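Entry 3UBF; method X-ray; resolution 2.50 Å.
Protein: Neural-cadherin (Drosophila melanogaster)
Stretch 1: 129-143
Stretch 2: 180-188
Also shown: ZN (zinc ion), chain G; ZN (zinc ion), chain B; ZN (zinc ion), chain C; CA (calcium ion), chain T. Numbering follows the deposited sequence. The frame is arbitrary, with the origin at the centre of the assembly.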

ATOM      1  N   THR A 129       2.539  12.402  -9.743  1.00 36.56           N
ATOM      2  CA  THR A 129       3.258  11.150  -9.870  1.00 36.84           C
ATOM      3  C   THR A 129       2.523  10.094  -9.060  1.00 36.73           C
ATOM      4  O   THR A 129       2.548  10.115  -7.819  1.00 37.09           O
ATOM      5  CB  THR A 129       4.699  11.296  -9.345  1.00 37.93           C
ATOM      6  OG1 THR A 129       5.343  12.372 -10.034  1.00 39.42           O
ATOM      7  CG2 THR A 129       5.502  10.024  -9.557  1.00 37.53           C
ATOM      8  N   LEU A 130       1.858   9.184  -9.762  1.00 36.00           N
ATOM      9  CA  LEU A 130       1.265   8.022  -9.121  1.00 36.06           C
ATOM     10  C   LEU A 130       2.363   7.180  -8.501  1.00 36.82           C
ATOM     11  O   LEU A 130       3.392   6.939  -9.142  1.00 37.19           O
ATOM     12  CB  LEU A 130       0.498   7.180 -10.136  1.00 35.64           C
ATOM     13  CG  LEU A 130      -0.598   7.898 -10.921  1.00 35.39           C
ATOM     14  CD1 LEU A 130      -1.070   6.974 -12.019  1.00 34.51           C
ATOM     15  CD2 LEU A 130      -1.757   8.339  -9.994  1.00 33.52           C
ATOM     16  N   GLN A 131       2.161   6.768  -7.249  1.00 37.04           N
ATOM     17  CA  GLN A 131       3.108   5.880  -6.572  1.00 38.41           C
ATOM     18  C   GLN A 131       2.338   4.801  -5.865  1.00 38.26           C
ATOM     19  O   GLN A 131       1.621   5.074  -4.905  1.00 38.76           O
ATOM     20  CB  GLN A 131       3.974   6.632  -5.564  1.00 39.08           C
ATOM     21  CG  GLN A 131       4.902   7.671  -6.183  1.00 43.11           C
ATOM     22  CD  GLN A 131       5.253   8.796  -5.211  1.00 48.50           C
ATOM     23  OE1 GLN A 131       5.830   8.550  -4.140  1.00 51.04           O
ATOM     24  NE2 GLN A 131       4.889  10.037  -5.573  1.00 48.41           N
ATOM     25  N   ALA A 132       2.464   3.577  -6.367  1.00 38.20           N
ATOM     26  CA  ALA A 132       1.942   2.410  -5.687  1.00 37.75           C
ATOM     27  C   ALA A 132       3.102   1.584  -5.135  1.00 38.74           C
ATOM     28  O   ALA A 132       4.234   1.673  -5.616  1.00 39.37           O
ATOM     29  CB  ALA A 132       1.113   1.587  -6.638  1.00 37.61           C
ATOM     30  N   ARG A 133       2.811   0.785  -4.120  1.00 39.08           N
ATOM     31  CA  ARG A 133       3.774  -0.123  -3.541  1.00 40.12           C
ATOM     32  C   ARG A 133       3.213  -1.526  -3.630  1.00 39.94           C
ATOM     33  O   ARG A 133       2.059  -1.762  -3.256  1.00 40.21           O
ATOM     34  CB  ARG A 133       4.010   0.251  -2.080  1.00 41.07           C
ATOM     35  CG  ARG A 133       4.950  -0.655  -1.326  1.00 44.26           C
ATOM     36  CD  ARG A 133       4.988  -0.250   0.149  1.00 48.67           C
ATOM     37  NE  ARG A 133       5.611   1.062   0.345  1.00 51.06           N
ATOM     38  CZ  ARG A 133       5.356   1.878   1.370  1.00 52.03           C
ATOM     39  NH1 ARG A 133       5.982   3.052   1.461  1.00 51.13           N
ATOM     40  NH2 ARG A 133       4.466   1.529   2.295  1.00 52.42           N
ATOM     41  N   ASP A 134       4.019  -2.441  -4.154  1.00 39.91           N
ATOM     42  CA  ASP A 134       3.729  -3.866  -4.090  1.00 39.75           C
ATOM     43  C   ASP A 134       4.480  -4.381  -2.877  1.00 40.30           C
ATOM     44  O   ASP A 134       5.701  -4.251  -2.811  1.00 40.13           O
ATOM     45  CB  ASP A 134       4.179  -4.588  -5.368  1.00 40.12           C
ATOM     46  CG  ASP A 134       3.603  -5.998  -5.493  1.00 40.88           C
ATOM     47  OD1 ASP A 134       3.687  -6.791  -4.534  1.00 41.48           O
ATOM     48  OD2 ASP A 134       3.076  -6.333  -6.574  1.00 40.61           O
ATOM     49  N   PRO A 135       3.748  -4.940  -1.891  1.00 40.66           N
ATOM     50  CA  PRO A 135       4.425  -5.517  -0.719  1.00 41.85           C
ATOM     51  C   PRO A 135       5.406  -6.609  -1.119  1.00 43.35           C
ATOM     52  O   PRO A 135       6.334  -6.904  -0.357  1.00 44.68           O
ATOM     53  CB  PRO A 135       3.277  -6.080   0.142  1.00 41.65           C
ATOM     54  CG  PRO A 135       2.068  -6.087  -0.737  1.00 40.98           C
ATOM     55  CD  PRO A 135       2.279  -4.974  -1.746  1.00 40.19           C
ATOM     56  N   ASP A 136       5.205  -7.197  -2.302  1.00 43.46           N
ATOM     57  CA  ASP A 136       6.206  -8.092  -2.877  1.00 45.59           C
ATOM     58  C   ASP A 136       7.313  -7.335  -3.615  1.00 45.81           C
ATOM     59  O   ASP A 136       7.117  -6.751  -4.684  1.00 44.88           O
ATOM     60  CB  ASP A 136       5.577  -9.163  -3.776  1.00 46.27           C
ATOM     61  CG  ASP A 136       6.490 -10.365  -3.967  1.00 48.95           C
ATOM     62  OD1 ASP A 136       7.730 -10.187  -3.975  1.00 51.35           O
ATOM     63  OD2 ASP A 136       5.975 -11.491  -4.108  1.00 49.50           O
ATOM     64  N   THR A 137       8.484  -7.376  -3.007  1.00 47.76           N
ATOM     65  CA  THR A 137       9.702  -6.730  -3.481  1.00 48.87           C
ATOM     66  C   THR A 137      10.162  -7.187  -4.870  1.00 49.15           C
ATOM     67  O   THR A 137      10.908  -6.489  -5.544  1.00 49.12           O
ATOM     68  CB  THR A 137      10.789  -6.963  -2.405  1.00 51.17           C
ATOM     69  OG1 THR A 137      10.853  -5.801  -1.572  1.00 52.13           O
ATOM     70  CG2 THR A 137      12.180  -7.291  -2.984  1.00 54.03           C
ATOM     71  N   ASP A 138       9.673  -8.348  -5.291  1.00 49.62           N
ATOM     72  CA  ASP A 138      10.128  -9.014  -6.504  1.00 50.84           C
ATOM     73  C   ASP A 138       9.191  -8.780  -7.688  1.00 49.00           C
ATOM     74  O   ASP A 138       9.313  -9.433  -8.723  1.00 49.94           O
ATOM     75  CB  ASP A 138      10.248 -10.524  -6.225  1.00 53.06           C
ATOM     76  CG  ASP A 138      11.414 -11.149  -6.936  1.00 56.85           C
ATOM     77  OD1 ASP A 138      12.179 -10.392  -7.578  1.00 58.02           O
ATOM     78  OD2 ASP A 138      11.579 -12.395  -6.856  1.00 61.23           O
ATOM     79  N   HIS A 139       8.259  -7.847  -7.519  1.00 46.66           N
ATOM     80  CA  HIS A 139       7.193  -7.583  -8.485  1.00 45.12           C
ATOM     81  C   HIS A 139       7.407  -6.247  -9.152  1.00 44.25           C
ATOM     82  O   HIS A 139       7.968  -5.343  -8.556  1.00 43.63           O
ATOM     83  CB  HIS A 139       5.844  -7.550  -7.781  1.00 42.85           C
ATOM     84  CG  HIS A 139       5.311  -8.899  -7.429  1.00 43.80           C
ATOM     85  ND1 HIS A 139       3.972  -9.133  -7.217  1.00 41.98           N
ATOM     86  CD2 HIS A 139       5.934 -10.089  -7.252  1.00 44.84           C
ATOM     87  CE1 HIS A 139       3.794 -10.408  -6.926  1.00 42.23           C
ATOM     88  NE2 HIS A 139       4.967 -11.010  -6.941  1.00 44.09           N
ATOM     89  N   ASN A 140       6.949  -6.134 -10.392  1.00 44.54           N
ATOM     90  CA  ASN A 140       6.981  -4.875 -11.090  1.00 44.55           C
ATOM     91  C   ASN A 140       5.570  -4.475 -11.430  1.00 43.17           C
ATOM     92  O   ASN A 140       4.736  -5.332 -11.699  1.00 43.79           O
ATOM     93  CB  ASN A 140       7.867  -4.963 -12.330  1.00 46.41           C
ATOM     94  CG  ASN A 140       9.315  -5.240 -11.970  1.00 50.25           C
ATOM     95  OD1 ASN A 140       9.978  -4.407 -11.331  1.00 52.52           O
ATOM     96  ND2 ASN A 140       9.811  -6.428 -12.347  1.00 52.71           N
ATOM     97  N   ILE A 141       5.305  -3.174 -11.387  1.00 41.87           N
ATOM     98  CA  ILE A 141       3.965  -2.669 -11.604  1.00 40.89           C
ATOM     99  C   ILE A 141       3.911  -1.673 -12.753  1.00 40.58           C
ATOM    100  O   ILE A 141       4.890  -0.957 -13.029  1.00 40.88           O
ATOM    101  CB  ILE A 141       3.368  -2.035 -10.319  1.00 40.27           C
ATOM    102  CG1 ILE A 141       4.178  -0.815  -9.873  1.00 40.36           C
ATOM    103  CG2 ILE A 141       3.240  -3.074  -9.200  1.00 40.14           C
ATOM    104  CD1 ILE A 141       3.643  -0.157  -8.597  1.00 41.80           C
ATOM    105  N   HIS A 142       2.771  -1.653 -13.436  1.00 39.76           N
ATOM    106  CA  HIS A 142       2.529  -0.686 -14.497  1.00 39.18           C
ATOM    107  C   HIS A 142       1.336   0.178 -14.132  1.00 37.49           C
ATOM    108  O   HIS A 142       0.283  -0.330 -13.741  1.00 37.37           O
ATOM    109  CB  HIS A 142       2.264  -1.363 -15.840  1.00 40.35           C
ATOM    110  CG  HIS A 142       3.450  -2.060 -16.419  1.00 43.70           C
ATOM    111  ND1 HIS A 142       3.383  -2.776 -17.594  1.00 47.18           N
ATOM    112  CD2 HIS A 142       4.725  -2.184 -15.976  1.00 46.84           C
ATOM    113  CE1 HIS A 142       4.569  -3.297 -17.859  1.00 49.16           C
ATOM    114  NE2 HIS A 142       5.402  -2.957 -16.891  1.00 48.67           N
ATOM    115  N   TYR A 143       1.510   1.485 -14.260  1.00 36.38           N
ATOM    116  CA  TYR A 143       0.435   2.424 -14.046  1.00 35.06           C
ATOM    117  C   TYR A 143      -0.268   2.710 -15.358  1.00 35.69           C
ATOM    118  O   TYR A 143       0.371   2.819 -16.397  1.00 36.70           O
ATOM    119  CB  TYR A 143       0.988   3.727 -13.489  1.00 34.03           C
ATOM    120  CG  TYR A 143       1.802   3.586 -12.228  1.00 33.14           C
ATOM    121  CD1 TYR A 143       3.173   3.334 -12.288  1.00 32.95           C
ATOM    122  CD2 TYR A 143       1.211   3.726 -10.974  1.00 30.89           C
ATOM    123  CE1 TYR A 143       3.927   3.223 -11.141  1.00 32.68           C
ATOM    124  CE2 TYR A 143       1.963   3.619  -9.824  1.00 30.43           C
ATOM    125  CZ  TYR A 143       3.315   3.363  -9.922  1.00 32.53           C
ATOM    126  OH  TYR A 143       4.070   3.246  -8.790  1.00 37.84           O
TER
HETATM  127 ZN    ZN G   6       2.469  -7.893  -6.724  1.00 49.46          ZN
HETATM  128 ZN    ZN B   1       7.040 -12.999  -4.849  1.00 45.25          ZN
HETATM  129 ZN    ZN C   2       1.864  -2.090 -19.036  1.00 51.51          ZN
HETATM  130 CA    CA T 754      10.126 -14.009  -5.164  1.00 51.38          CA
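Stretch 2 (180-188) YVKAEDQNG

Stretch 2 runs as an extended strand from Tyr180 to Asp185, then leaves the strand at Gln186, where psi falls to 3°. It lies beside strand 141-143 with N-to-C directions 158° apart, so the pairing is antiparallel; the axes approach to 4.4 Å. Register follows from the CA spacings: Ile141 to Asp185 4.5 Å, His142 to Glu184 5.2 Å, Tyr143 to Ala183 4.2 Å. The wider middle pair is the hydrogen-bonded one, with His142 N to Glu184 O and Glu184 N to His142 O both 2.8 Å. Beyond it, Gln186 N donates to Asn140 O at 2.9 Å.

Ala183 is a small residue on which the larger Tyr143 and Ile141 converge, with Ala132 meeting it as an equal: its CB lies 3.7 Å from Tyr143 CD2, 4.4 Å from Ile141 CD1 and 3.8 Å from Ala132 CB. Farther along, Val181 CG2 meets Leu130 CD2 at 3.7 Å.

Past the strand, side chains cover two imidazoles. Asn187 CB sits 3.6 Å from the centroid of the His139 ring, 7° off its normal, while Gln186 CG lies 3.8 Å from that of His142. Gly188 fits close to this first ring, with Gly188 N 3.3 Å from His139 CE1; an ideal CB there would clash with CE1. At the ring edge, the chain G zinc joins His139 ND1 (2.0 Å), Asp134 OD2 and Asp185 OD2 (each 1.7 Å), pinning both stretches together.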

ATOM      1  N   TYR A 180      -9.307   8.188 -13.791  1.00 34.24           N
ATOM      2  CA  TYR A 180      -9.268   7.001 -12.942  1.00 35.31           C
ATOM      3  C   TYR A 180      -8.026   6.208 -13.306  1.00 35.47           C
ATOM      4  O   TYR A 180      -7.791   5.916 -14.480  1.00 36.13           O
ATOM      5  CB  TYR A 180     -10.545   6.169 -13.063  1.00 36.23           C
ATOM      6  CG  TYR A 180     -11.707   6.808 -12.350  1.00 37.32           C
ATOM      7  CD1 TYR A 180     -12.406   7.864 -12.934  1.00 38.06           C
ATOM      8  CD2 TYR A 180     -12.094   6.377 -11.086  1.00 38.69           C
ATOM      9  CE1 TYR A 180     -13.459   8.468 -12.280  1.00 41.08           C
ATOM     10  CE2 TYR A 180     -13.163   6.971 -10.423  1.00 40.51           C
ATOM     11  CZ  TYR A 180     -13.831   8.016 -11.025  1.00 42.00           C
ATOM     12  OH  TYR A 180     -14.884   8.619 -10.392  1.00 46.12           O
ATOM     13  N   VAL A 181      -7.216   5.909 -12.298  1.00 35.62           N
ATOM     14  CA  VAL A 181      -5.888   5.351 -12.504  1.00 35.90           C
ATOM     15  C   VAL A 181      -5.756   4.061 -11.713  1.00 36.71           C
ATOM     16  O   VAL A 181      -6.490   3.829 -10.745  1.00 37.12           O
ATOM     17  CB  VAL A 181      -4.797   6.337 -12.054  1.00 35.81           C
ATOM     18  CG1 VAL A 181      -4.745   7.571 -12.973  1.00 35.59           C
ATOM     19  CG2 VAL A 181      -5.022   6.754 -10.593  1.00 36.31           C
ATOM     20  N   LYS A 182      -4.815   3.221 -12.119  1.00 37.24           N
ATOM     21  CA  LYS A 182      -4.694   1.892 -11.564  1.00 38.05           C
ATOM     22  C   LYS A 182      -3.246   1.514 -11.754  1.00 38.30           C
ATOM     23  O   LYS A 182      -2.617   1.948 -12.720  1.00 37.81           O
ATOM     24  CB  LYS A 182      -5.583   0.961 -12.378  1.00 39.09           C
ATOM     25  CG  LYS A 182      -5.912  -0.394 -11.797  1.00 41.94           C
ATOM     26  CD  LYS A 182      -6.675  -1.179 -12.871  1.00 45.90           C
ATOM     27  CE  LYS A 182      -7.020  -2.585 -12.450  1.00 49.61           C
ATOM     28  NZ  LYS A 182      -8.202  -2.614 -11.540  1.00 51.78           N
ATOM     29  N   ALA A 183      -2.710   0.732 -10.825  1.00 38.85           N
ATOM     30  CA  ALA A 183      -1.395   0.141 -11.014  1.00 40.09           C
ATOM     31  C   ALA A 183      -1.576  -1.362 -10.993  1.00 41.87           C
ATOM     32  O   ALA A 183      -2.273  -1.900 -10.135  1.00 42.42           O
ATOM     33  CB  ALA A 183      -0.434   0.583  -9.945  1.00 39.55           C
ATOM     34  N   GLU A 184      -0.984  -2.038 -11.963  1.00 43.24           N
ATOM     35  CA  GLU A 184      -1.199  -3.459 -12.112  1.00 45.03           C
ATOM     36  C   GLU A 184       0.122  -4.180 -12.036  1.00 46.65           C
ATOM     37  O   GLU A 184       1.151  -3.704 -12.528  1.00 46.83           O
ATOM     38  CB  GLU A 184      -1.933  -3.800 -13.417  1.00 45.53           C
ATOM     39  CG  GLU A 184      -2.340  -5.274 -13.516  1.00 47.78           C
ATOM     40  CD  GLU A 184      -3.144  -5.615 -14.765  1.00 49.51           C
ATOM     41  OE1 GLU A 184      -3.934  -4.773 -15.226  1.00 49.17           O
ATOM     42  OE2 GLU A 184      -2.999  -6.746 -15.282  1.00 52.43           O
ATOM     43  N   ASP A 185       0.057  -5.342 -11.413  1.00 48.39           N
ATOM     44  CA  ASP A 185       1.183  -6.200 -11.180  1.00 50.49           C
ATOM     45  C   ASP A 185       1.481  -7.011 -12.433  1.00 52.65           C
ATOM     46  O   ASP A 185       0.563  -7.520 -13.076  1.00 53.18           O
ATOM     47  CB  ASP A 185       0.798  -7.152 -10.061  1.00 51.49           C
ATOM     48  CG  ASP A 185       1.973  -7.709  -9.365  1.00 52.49           C
ATOM     49  OD1 ASP A 185       3.092  -7.594  -9.913  1.00 58.28           O
ATOM     50  OD2 ASP A 185       1.786  -8.232  -8.263  1.00 48.65           O
ATOM     51  N   GLN A 186       2.765  -7.140 -12.760  1.00 54.42           N
ATOM     52  CA  GLN A 186       3.208  -7.929 -13.907  1.00 57.42           C
ATOM     53  C   GLN A 186       3.517  -9.358 -13.473  1.00 59.94           C
ATOM     54  O   GLN A 186       3.952 -10.191 -14.281  1.00 62.08           O
ATOM     55  CB  GLN A 186       4.441  -7.287 -14.558  1.00 58.07           C
ATOM     56  CG  GLN A 186       4.250  -5.827 -14.953  1.00 56.94           C
ATOM     57  CD  GLN A 186       3.162  -5.650 -15.998  1.00 58.14           C
ATOM     58  OE1 GLN A 186       3.339  -6.037 -17.153  1.00 60.75           O
ATOM     59  NE2 GLN A 186       2.024  -5.074 -15.594  1.00 55.63           N
ATOM     60  N   ASN A 187       3.283  -9.633 -12.188  1.00 60.24           N
ATOM     61  CA  ASN A 187       3.574 -10.932 -11.585  1.00 62.33           C
ATOM     62  C   ASN A 187       2.337 -11.515 -10.890  1.00 62.72           C
ATOM     63  O   ASN A 187       1.649 -12.382 -11.441  1.00 64.13           O
ATOM     64  CB  ASN A 187       4.749 -10.814 -10.601  1.00 62.31           C
ATOM     65  CG  ASN A 187       5.981 -10.133 -11.215  1.00 63.07           C
ATOM     66  OD1 ASN A 187       5.969  -8.930 -11.519  1.00 60.79           O
ATOM     67  ND2 ASN A 187       7.058 -10.903 -11.379  1.00 64.17           N
ATOM     68  N   GLY A 188       2.050 -11.022  -9.685  1.00 61.91           N
ATOM     69  CA  GLY A 188       0.918 -11.504  -8.891  1.00 61.97           C
ATOM     70  C   GLY A 188      -0.269 -10.562  -8.936  1.00 60.47           C
ATOM     71  O   GLY A 188      -1.380 -10.956  -9.302  1.00 60.84           O
TER
HETATM   72  O   HOH W   1       8.188 -13.170  -3.794  1.00  2.00           O
HETATM   73  O   HOH W   2      11.989 -14.171  -3.860  1.00  9.13           O